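PDB 5YLN: alcohol dehydrogenase, zinc-containing from Streptococcus pneumoniae serotype 2, which probably catalyses the zinc-dependent, NAD+-linked oxidation of alcohols to aldehydes or ketones, as family members do. Local coordinates for residues F324-S327 with E328-K331; P131-D134 with N135-H139; D283-I287 with R288-V292; E210-S214 with F215-H219. All blocks are in the same frame, centred on the assembly; numbering follows the deposited sequence.

Contact 1. Residues F324-S327 with E328-K331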
# COMPACT_ATOMS: atom_id res chain seq x y z
N PHE A 324 -6.57 -14.18 -36.08
CA PHE A 324 -7.85 -14.06 -36.77
C PHE A 324 -7.87 -12.81 -37.63
O PHE A 324 -7.11 -11.85 -37.41
CB PHE A 324 -9.07 -14.00 -35.81
CG PHE A 324 -9.17 -15.17 -34.87
CD1 PHE A 324 -8.50 -15.16 -33.65
CD2 PHE A 324 -9.95 -16.29 -35.19
CE1 PHE A 324 -8.60 -16.22 -32.77
CE2 PHE A 324 -10.05 -17.37 -34.31
CZ PHE A 324 -9.36 -17.33 -33.09
N LYS A 325 -8.77 -12.82 -38.60
CA LYS A 325 -9.11 -11.67 -39.41
C LYS A 325 -10.16 -10.85 -38.68
O LYS A 325 -10.99 -11.40 -37.94
CB LYS A 325 -9.63 -12.11 -40.79
CG LYS A 325 -8.58 -12.79 -41.69
CD LYS A 325 -9.16 -13.22 -43.05
CE LYS A 325 -8.09 -13.96 -43.88
NZ LYS A 325 -8.62 -14.60 -45.14
N LEU A 326 -10.13 -9.54 -38.91
CA LEU A 326 -11.13 -8.66 -38.30
C LEU A 326 -12.55 -9.10 -38.64
O LEU A 326 -13.43 -9.12 -37.78
CB LEU A 326 -10.87 -7.20 -38.72
CG LEU A 326 -11.82 -6.07 -38.29
CD1 LEU A 326 -12.17 -6.13 -36.80
CD2 LEU A 326 -11.21 -4.70 -38.64
N SER A 327 -12.79 -9.49 -39.90
CA SER A 327 -14.12 -9.93 -40.29
C SER A 327 -14.52 -11.22 -39.58
O SER A 327 -15.70 -11.57 -39.59
CB SER A 327 -14.19 -10.15 -41.79
OG SER A 327 -13.13 -11.00 -42.19
N GLU A 328 -13.57 -11.92 -38.97
CA GLU A 328 -13.88 -13.10 -38.18
C GLU A 328 -13.74 -12.82 -36.68
O GLU A 328 -13.44 -13.73 -35.91
CB GLU A 328 -12.99 -14.27 -38.61
CG GLU A 328 -13.09 -14.65 -40.10
CD GLU A 328 -14.40 -15.37 -40.49
OE1 GLU A 328 -15.27 -15.55 -39.61
OE2 GLU A 328 -14.56 -15.75 -41.68
N ILE A 329 -13.95 -11.57 -36.27
CA ILE A 329 -13.78 -11.21 -34.87
C ILE A 329 -14.72 -12.00 -33.96
O ILE A 329 -14.35 -12.32 -32.82
CB ILE A 329 -13.95 -9.69 -34.69
CG1 ILE A 329 -13.62 -9.30 -33.26
CG2 ILE A 329 -15.37 -9.27 -35.07
CD1 ILE A 329 -12.98 -7.94 -33.10
N GLU A 330 -15.93 -12.34 -34.43
CA GLU A 330 -16.82 -13.21 -33.65
C GLU A 330 -16.14 -14.52 -33.27
O GLU A 330 -16.23 -14.97 -32.13
CB GLU A 330 -18.11 -13.51 -34.43
CG GLU A 330 -18.96 -12.31 -34.79
CD GLU A 330 -20.35 -12.37 -34.18
OE1 GLU A 330 -20.71 -13.42 -33.59
OE2 GLU A 330 -21.09 -11.37 -34.28
N LYS A 331 -15.47 -15.16 -34.23
CA LYS A 331 -14.73 -16.37 -33.91
C LYS A 331 -13.62 -16.10 -32.91
O LYS A 331 -13.33 -16.94 -32.05
CB LYS A 331 -14.12 -16.99 -35.17
CG LYS A 331 -15.08 -17.70 -36.09
CD LYS A 331 -14.37 -17.97 -37.40
CE LYS A 331 -15.28 -18.59 -38.45
NZ LYS A 331 -15.32 -20.06 -38.30
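Phe-324 lays the far end of its ring against the first turn of helix 329-337, with CE2 4.0 Å from the backbone O of Lys-331 and 4.2 Å from Lys-331 CB. The ring reaches across because CG stands anti to the carbonyl carbon of Phe-324 (chi1 -57°), and it meets the helix obliquely. Beyond CB the lysine chain turns away, so the phenylalanine touches its root and not its ammonium group. Between these two residues the chain leaves strand 322-325 and winds through a short 3-10 turn, with Glu-328 at the N-cap position. Glu-328 N donates to Lys-325 O at 2.8 Å, and Ile-329 N to Leu-326 O at 2.9 Å. In both i to i+3 bonds the donor lies well above the plane of the accepting carbonyl, as the tight winding demands. On the buried side Leu-326 and Ile-329 run side by side in the same direction, Leu-326 CD1 lying 4.2 Å from Ile-329 CD1. Ile-329 CG2 packs 3.3 Å from Leu-326 O. Strands 322-325 and 347-350 are parallel neighbours, so this turn opens a beta-alpha-beta crossover; Ile-329 also touches Ile-349 of the second strand, and Ser-327 OG is hydrogen-bonded to Asp-352 OD2. Lys-325 NZ and Glu-328 OE2 are 7.0 Å apart, too far for a salt bridge. Across the turn itself, backbone hydrogen bonds and apolar contact dominate, Ser-327 adds its bond to the carboxylate of Asp-352, and charge pairing probably contributes little.

Contact 2. Residues P131-D134 with N135-H139; sequences PHAD and NTLYH
The flat amide of Asn-135 lies against the peptide just before it: Asp-134 C sits over one amide face, 3.7 Å from Asn-135 CG. The imidazole of His-132 swings away from the turn, and it is CB that meets Thr-136 OG1, at 4.0 Å; the side chain touches Cys-94, a ligand of the second zinc, and gives NE2 to a hydrogen bond with Asp-110 O. Thr-136 turns its hydroxyl back over the start of the helix, OG1 lying anti to the carbonyl carbon (chi1 -56°). There OG1 is 2.9 Å from His-132 O and 3.1 Å from Pro-131 O, two acceptors for a single proton. His-132 O also receives Asn-135 N at 2.9 Å. One residue on, Ala-133 O accepts Leu-137 N at 3.0 Å and, more weakly, Thr-136 N at 3.2 Å, which closes the single helical turn. Alongside these bonds Leu-137 CD1 packs on Ala-133 CB at 3.9 Å. The short helix 133-136 passes directly into strand 137-139, which runs antiparallel to strand 85-88; Leu-137 rests there on Val-86 and Ile-88. The Asp-134 carboxylate binds the backbone N atoms of Ser-78 and Asn-79, and Tyr-138 reaches across to helix 302-310.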
# COMPACT_ATOMS: atom_id res chain seq x y z
N PRO A 131 -7.94 10.60 -29.34
CA PRO A 131 -7.74 11.91 -28.70
C PRO A 131 -6.30 12.06 -28.23
O PRO A 131 -5.62 11.07 -27.93
CB PRO A 131 -8.70 11.88 -27.50
CG PRO A 131 -9.53 10.61 -27.66
CD PRO A 131 -8.69 9.67 -28.49
N HIS A 132 -5.83 13.31 -28.19
CA HIS A 132 -4.49 13.66 -27.70
C HIS A 132 -3.41 12.80 -28.34
O HIS A 132 -2.62 12.14 -27.66
CB HIS A 132 -4.42 13.55 -26.19
CG HIS A 132 -5.43 14.40 -25.49
ND1 HIS A 132 -5.51 15.76 -25.66
CD2 HIS A 132 -6.42 14.06 -24.63
CE1 HIS A 132 -6.51 16.24 -24.93
NE2 HIS A 132 -7.07 15.23 -24.29
N ALA A 133 -3.38 12.81 -29.68
CA ALA A 133 -2.54 11.87 -30.42
C ALA A 133 -1.07 12.02 -30.06
O ALA A 133 -0.34 11.02 -29.99
CB ALA A 133 -2.73 12.07 -31.93
N ASP A 134 -0.60 13.25 -29.83
CA ASP A 134 0.81 13.45 -29.51
C ASP A 134 1.20 12.72 -28.23
O ASP A 134 2.37 12.34 -28.07
CB ASP A 134 1.12 14.94 -29.40
CG ASP A 134 1.50 15.56 -30.73
OD1 ASP A 134 2.07 14.85 -31.56
OD2 ASP A 134 1.22 16.76 -30.95
N ASN A 135 0.26 12.52 -27.31
CA ASN A 135 0.56 11.86 -26.05
C ASN A 135 -0.01 10.45 -25.94
O ASN A 135 0.22 9.78 -24.93
CB ASN A 135 0.08 12.71 -24.87
CG ASN A 135 0.65 14.11 -24.90
OD1 ASN A 135 1.82 14.31 -24.60
ND2 ASN A 135 -0.17 15.07 -25.26
N THR A 136 -0.74 9.98 -26.94
CA THR A 136 -1.35 8.66 -26.91
C THR A 136 -0.71 7.69 -27.89
O THR A 136 -0.80 6.47 -27.68
CB THR A 136 -2.86 8.80 -27.17
OG1 THR A 136 -3.40 9.71 -26.20
CG2 THR A 136 -3.63 7.44 -27.07
N LEU A 137 -0.04 8.19 -28.92
CA LEU A 137 0.59 7.36 -29.94
C LEU A 137 2.10 7.26 -29.70
O LEU A 137 2.71 8.18 -29.15
CB LEU A 137 0.34 7.94 -31.33
CG LEU A 137 -1.11 8.11 -31.77
CD1 LEU A 137 -1.18 8.68 -33.19
CD2 LEU A 137 -1.81 6.77 -31.71
N TYR A 138 2.68 6.15 -30.12
CA TYR A 138 4.13 5.94 -30.08
C TYR A 138 4.61 5.44 -31.43
O TYR A 138 4.02 4.52 -32.00
CB TYR A 138 4.52 4.96 -28.99
CG TYR A 138 4.28 5.50 -27.61
CD1 TYR A 138 5.25 6.26 -26.96
CD2 TYR A 138 3.07 5.28 -26.96
CE1 TYR A 138 5.03 6.77 -25.71
CE2 TYR A 138 2.84 5.79 -25.71
CZ TYR A 138 3.82 6.53 -25.08
OH TYR A 138 3.61 7.04 -23.83
N HIS A 139 5.70 6.03 -31.93
CA HIS A 139 6.30 5.55 -33.15
C HIS A 139 6.84 4.14 -32.95
O HIS A 139 7.45 3.85 -31.93
CB HIS A 139 7.43 6.50 -33.58
CG HIS A 139 6.94 7.82 -34.10
ND1 HIS A 139 6.33 7.94 -35.34
CD2 HIS A 139 6.97 9.06 -33.56
CE1 HIS A 139 6.01 9.21 -35.53
NE2 HIS A 139 6.39 9.90 -34.47

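Contact 3. Residues D283-I287 with R288-V292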
# COMPACT_ATOMS: atom_id res chain seq x y z
N ASP A 283 -6.87 -7.40 11.36
CA ASP A 283 -6.60 -7.92 12.70
C ASP A 283 -5.29 -8.71 12.73
O ASP A 283 -4.57 -8.68 13.73
CB ASP A 283 -7.77 -8.78 13.21
CG ASP A 283 -8.25 -9.85 12.20
OD1 ASP A 283 -8.26 -9.58 10.99
OD2 ASP A 283 -8.64 -10.95 12.65
N LYS A 284 -4.95 -9.39 11.63
CA LYS A 284 -3.71 -10.16 11.58
C LYS A 284 -2.56 -9.37 10.97
O LYS A 284 -1.40 -9.61 11.32
CB LYS A 284 -3.92 -11.45 10.78
CG LYS A 284 -5.18 -12.27 11.16
CD LYS A 284 -5.24 -12.58 12.65
CE LYS A 284 -6.50 -13.39 13.01
NZ LYS A 284 -6.83 -13.29 14.46
N LEU A 285 -2.86 -8.45 10.05
CA LEU A 285 -1.83 -7.87 9.21
C LEU A 285 -1.39 -6.48 9.67
O LEU A 285 -0.40 -5.96 9.14
CB LEU A 285 -2.32 -7.81 7.76
CG LEU A 285 -2.53 -9.21 7.16
CD1 LEU A 285 -3.24 -9.11 5.81
CD2 LEU A 285 -1.21 -9.99 7.02
N TRP A 286 -2.10 -5.86 10.62
CA TRP A 286 -1.63 -4.57 11.11
C TRP A 286 -0.20 -4.66 11.64
O TRP A 286 0.59 -3.73 11.45
CB TRP A 286 -2.59 -4.03 12.19
CG TRP A 286 -2.34 -4.60 13.56
CD1 TRP A 286 -2.97 -5.66 14.12
CD2 TRP A 286 -1.39 -4.14 14.52
NE1 TRP A 286 -2.46 -5.90 15.37
CE2 TRP A 286 -1.49 -4.97 15.64
CE3 TRP A 286 -0.45 -3.10 14.53
CZ2 TRP A 286 -0.69 -4.81 16.78
CZ3 TRP A 286 0.35 -2.94 15.66
CH2 TRP A 286 0.23 -3.79 16.76
N ILE A 287 0.17 -5.81 12.22
CA ILE A 287 1.50 -5.97 12.81
C ILE A 287 2.53 -6.47 11.82
O ILE A 287 3.73 -6.40 12.12
CB ILE A 287 1.47 -6.95 14.01
CG1 ILE A 287 2.60 -6.64 15.00
CG2 ILE A 287 1.51 -8.40 13.52
CD1 ILE A 287 2.78 -7.68 16.12
N ARG A 288 2.12 -6.92 10.63
CA ARG A 288 3.02 -7.60 9.71
C ARG A 288 3.81 -6.66 8.80
O ARG A 288 4.65 -7.13 8.02
CB ARG A 288 2.22 -8.61 8.87
CG ARG A 288 3.06 -9.71 8.22
CD ARG A 288 2.23 -10.95 7.92
NE ARG A 288 2.97 -12.03 7.26
CZ ARG A 288 3.77 -12.89 7.89
NH1 ARG A 288 3.99 -12.78 9.20
NH2 ARG A 288 4.38 -13.86 7.22
N ASN A 289 3.55 -5.36 8.85
CA ASN A 289 4.25 -4.39 8.01
C ASN A 289 4.07 -4.66 6.51
O ASN A 289 5.03 -4.72 5.75
CB ASN A 289 5.74 -4.35 8.36
CG ASN A 289 6.00 -3.82 9.74
OD1 ASN A 289 5.47 -4.34 10.73
ND2 ASN A 289 6.79 -2.77 9.82
N ILE A 290 2.83 -4.77 6.07
CA ILE A 290 2.56 -5.09 4.68
C ILE A 290 1.93 -3.90 3.97
O ILE A 290 1.48 -2.93 4.58
CB ILE A 290 1.67 -6.33 4.53
CG1 ILE A 290 0.30 -6.05 5.14
CG2 ILE A 290 2.36 -7.57 5.12
CD1 ILE A 290 -0.81 -6.71 4.40
N ASN A 291 1.93 -3.98 2.66
CA ASN A 291 1.36 -2.97 1.80
C ASN A 291 0.39 -3.67 0.85
O ASN A 291 0.55 -4.84 0.51
CB ASN A 291 2.45 -2.23 0.98
CG ASN A 291 3.61 -1.78 1.83
OD1 ASN A 291 3.47 -0.89 2.67
ND2 ASN A 291 4.79 -2.38 1.61
N VAL A 292 -0.63 -2.93 0.43
CA VAL A 292 -1.54 -3.40 -0.60
C VAL A 292 -1.64 -2.27 -1.60
O VAL A 292 -1.96 -1.14 -1.22
CB VAL A 292 -2.92 -3.77 -0.04
CG1 VAL A 292 -3.85 -4.26 -1.16
CG2 VAL A 292 -2.80 -4.81 1.11
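Apolar contact centres on Leu-285, whose side chain is shared between two partners. Its CD1 meets Ile-290 CD1 at 3.7 Å, and Leu-285 CB lies 3.8 Å from that same methyl. Ile-290 places CG1 between its backbone N and carbonyl carbon (chi1 64°), which points CD1 back at the leucine. The other leucine branch, CD2, touches Arg-288 CD at 3.7 Å, so the arginine contributes its aliphatic stem, and the two side chains pass at a slant. Within the turn, Ile-287 CB stands 3.9 Å above the plane of the Trp-286 ring, over its centre.

One backbone hydrogen bond links the halves: Arg-288 N to Leu-285 O, 3.1 Å long, with an N-H...O angle of 154° and the donor well above the carbonyl plane. Leu-285 O is also hydrogen-bonded to Thr-294 OG1 of the second subunit. The backbone bond closes a turn on the way from helix 282-285 to strand 291-293, the edge strand, within this subunit, of the six-stranded parallel sheet of the Rossmann-type domain. Asn-291 and Val-292 pair antiparallel with a strand of the second subunit, so the sheet continues through the dimer.

Among the polar groups, Ile-287 O and Asn-289 OD1 are 3.0 Å apart, but both are acceptors and do not bond. The amide oxygen is instead hydrogen-bonded to His-107 NE2 and Leu-296 N of the second subunit. Arg-288 carries its extended chain away from the turn to give NE to Ile-262 O. At the start of the segment, Lys-284 NZ forms a salt bridge with Asp-283 OD2 at 3.5 Å.

Contact 4. Residues E210-S214 with F215-H219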
# COMPACT_ATOMS: atom_id res chain seq x y z
N GLU A 210 2.12 -25.05 -16.46
CA GLU A 210 3.18 -25.54 -17.34
C GLU A 210 3.65 -24.45 -18.30
O GLU A 210 4.85 -24.31 -18.54
CB GLU A 210 2.71 -26.77 -18.11
CG GLU A 210 2.90 -28.08 -17.37
CD GLU A 210 4.37 -28.36 -17.05
OE1 GLU A 210 5.19 -28.46 -18.00
OE2 GLU A 210 4.70 -28.50 -15.86
N THR A 211 2.72 -23.69 -18.86
CA THR A 211 3.11 -22.56 -19.70
C THR A 211 3.91 -21.54 -18.89
O THR A 211 4.86 -20.94 -19.40
CB THR A 211 1.86 -21.92 -20.33
OG1 THR A 211 1.17 -22.89 -21.14
CG2 THR A 211 2.24 -20.72 -21.20
N ALA A 212 3.54 -21.34 -17.62
CA ALA A 212 4.25 -20.36 -16.80
C ALA A 212 5.72 -20.75 -16.63
O ALA A 212 6.61 -19.91 -16.75
CB ALA A 212 3.57 -20.22 -15.44
N LEU A 213 5.98 -22.03 -16.35
CA LEU A 213 7.36 -22.51 -16.30
C LEU A 213 8.06 -22.28 -17.63
O LEU A 213 9.24 -21.89 -17.65
CB LEU A 213 7.38 -23.99 -15.93
CG LEU A 213 6.84 -24.38 -14.54
CD1 LEU A 213 6.91 -25.89 -14.33
CD2 LEU A 213 7.59 -23.67 -13.44
N SER A 214 7.36 -22.47 -18.75
CA SER A 214 7.93 -22.15 -20.06
C SER A 214 8.33 -20.69 -20.15
O SER A 214 9.31 -20.35 -20.82
CB SER A 214 6.94 -22.46 -21.18
OG SER A 214 7.08 -23.79 -21.62
N PHE A 215 7.55 -19.81 -19.54
CA PHE A 215 7.82 -18.38 -19.62
C PHE A 215 8.87 -17.90 -18.61
O PHE A 215 9.19 -16.71 -18.59
CB PHE A 215 6.53 -17.57 -19.42
CG PHE A 215 5.66 -17.50 -20.64
CD1 PHE A 215 5.67 -18.52 -21.59
CD2 PHE A 215 4.83 -16.41 -20.84
CE1 PHE A 215 4.84 -18.45 -22.71
CE2 PHE A 215 4.00 -16.34 -21.96
CZ PHE A 215 4.01 -17.36 -22.90
N GLY A 216 9.42 -18.79 -17.79
CA GLY A 216 10.44 -18.41 -16.85
C GLY A 216 10.04 -18.36 -15.39
O GLY A 216 10.79 -17.78 -14.59
N ALA A 217 8.89 -18.92 -15.03
CA ALA A 217 8.63 -19.14 -13.61
C ALA A 217 9.61 -20.18 -13.08
O ALA A 217 9.97 -21.13 -13.77
CB ALA A 217 7.20 -19.62 -13.37
N THR A 218 10.02 -20.00 -11.83
CA THR A 218 10.95 -20.94 -11.21
C THR A 218 10.24 -22.09 -10.53
O THR A 218 10.79 -23.20 -10.47
CB THR A 218 11.86 -20.22 -10.21
OG1 THR A 218 11.10 -19.76 -9.08
CG2 THR A 218 12.53 -18.99 -10.89
N HIS A 219 9.02 -21.87 -10.01
CA HIS A 219 8.20 -22.92 -9.40
C HIS A 219 6.74 -22.74 -9.76
O HIS A 219 6.27 -21.62 -10.01
CB HIS A 219 8.27 -22.94 -7.87
CG HIS A 219 9.65 -22.87 -7.32
ND1 HIS A 219 10.47 -21.77 -7.49
CD2 HIS A 219 10.36 -23.77 -6.59
CE1 HIS A 219 11.64 -22.00 -6.90
NE2 HIS A 219 11.59 -23.20 -6.35
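Phe-215 folds back beside Thr-211, the two side chains pointing the same way, with the threonine methyl CG2 4.2 Å from the ring centroid in an off-centre CH-pi contact, 29° from the ring normal. Phe-215 CG stands anti to its own carbonyl carbon, which brings the ring alongside the threonine. The tight part of the contact lies here and at the helix terminus next to it. Phe-215 N donates to Thr-211 O at 2.9 Å, continuing the helical pattern, and makes a weak second bond to Ala-212 O. Gly-216 N then turns to Leu-213 O at 3.1 Å, and Ala-217 N bonds Ala-212 O at 3.0 Å, nearly straight at 167°. With Gly-216 at a positive phi of 108°, these crossed bonds form a Schellman motif that ends helix 206-214. Ala-217 CB packs under the last turn, 4.2 Å from Ala-212 CB and 4.1 Å from Leu-213 CD2. Helix 182-191 covers the phenylalanine through Leu-185, Leu-188 and Leu-189, while Lys-318 adds a cation-pi contact to its ring.

The rest is looser toward the helix. Ser-214 is exposed and meets Phe-215 mainly through CB, and Thr-218 points away. Thr-218 OG1 is hydrogen-bonded to His-219 ND1 at 2.6 Å, where strand 219-222 begins, and to Leu-199 N of strand 198-203. Chemically, the contact gives the terminal carbonyls of Thr-211, Ala-212 and Leu-213 donors where regular winding stops, so the chain turns off the helix with these three carbonyls supplied and small apolar groups packed beneath.

Overall arrangement
The four sites are separate local turns, none touching another. Contacts 1 and 2 both adjoin the mixed sheet, yet their centres are about 27 Å apart. Contacts 3 and 4 belong to the nucleotide-binding-type domain, at the two strands outermost within the chain, 291-293 and 219-222, with centres about 30 Å apart. Contacts 1 and 3 are the most distant pair, about 47 Å between centres. The Ile-329 side chain of contact 1 is about 14 Å from a zinc ion and about 11 Å from the side chain of the zinc ligand Cys-42, whereas the His-132 side chain of contact 2 is about 6 Å from the four-cysteine zinc. Contacts 3 and 4 lie away from both; contact 3 alone reaches the second subunit.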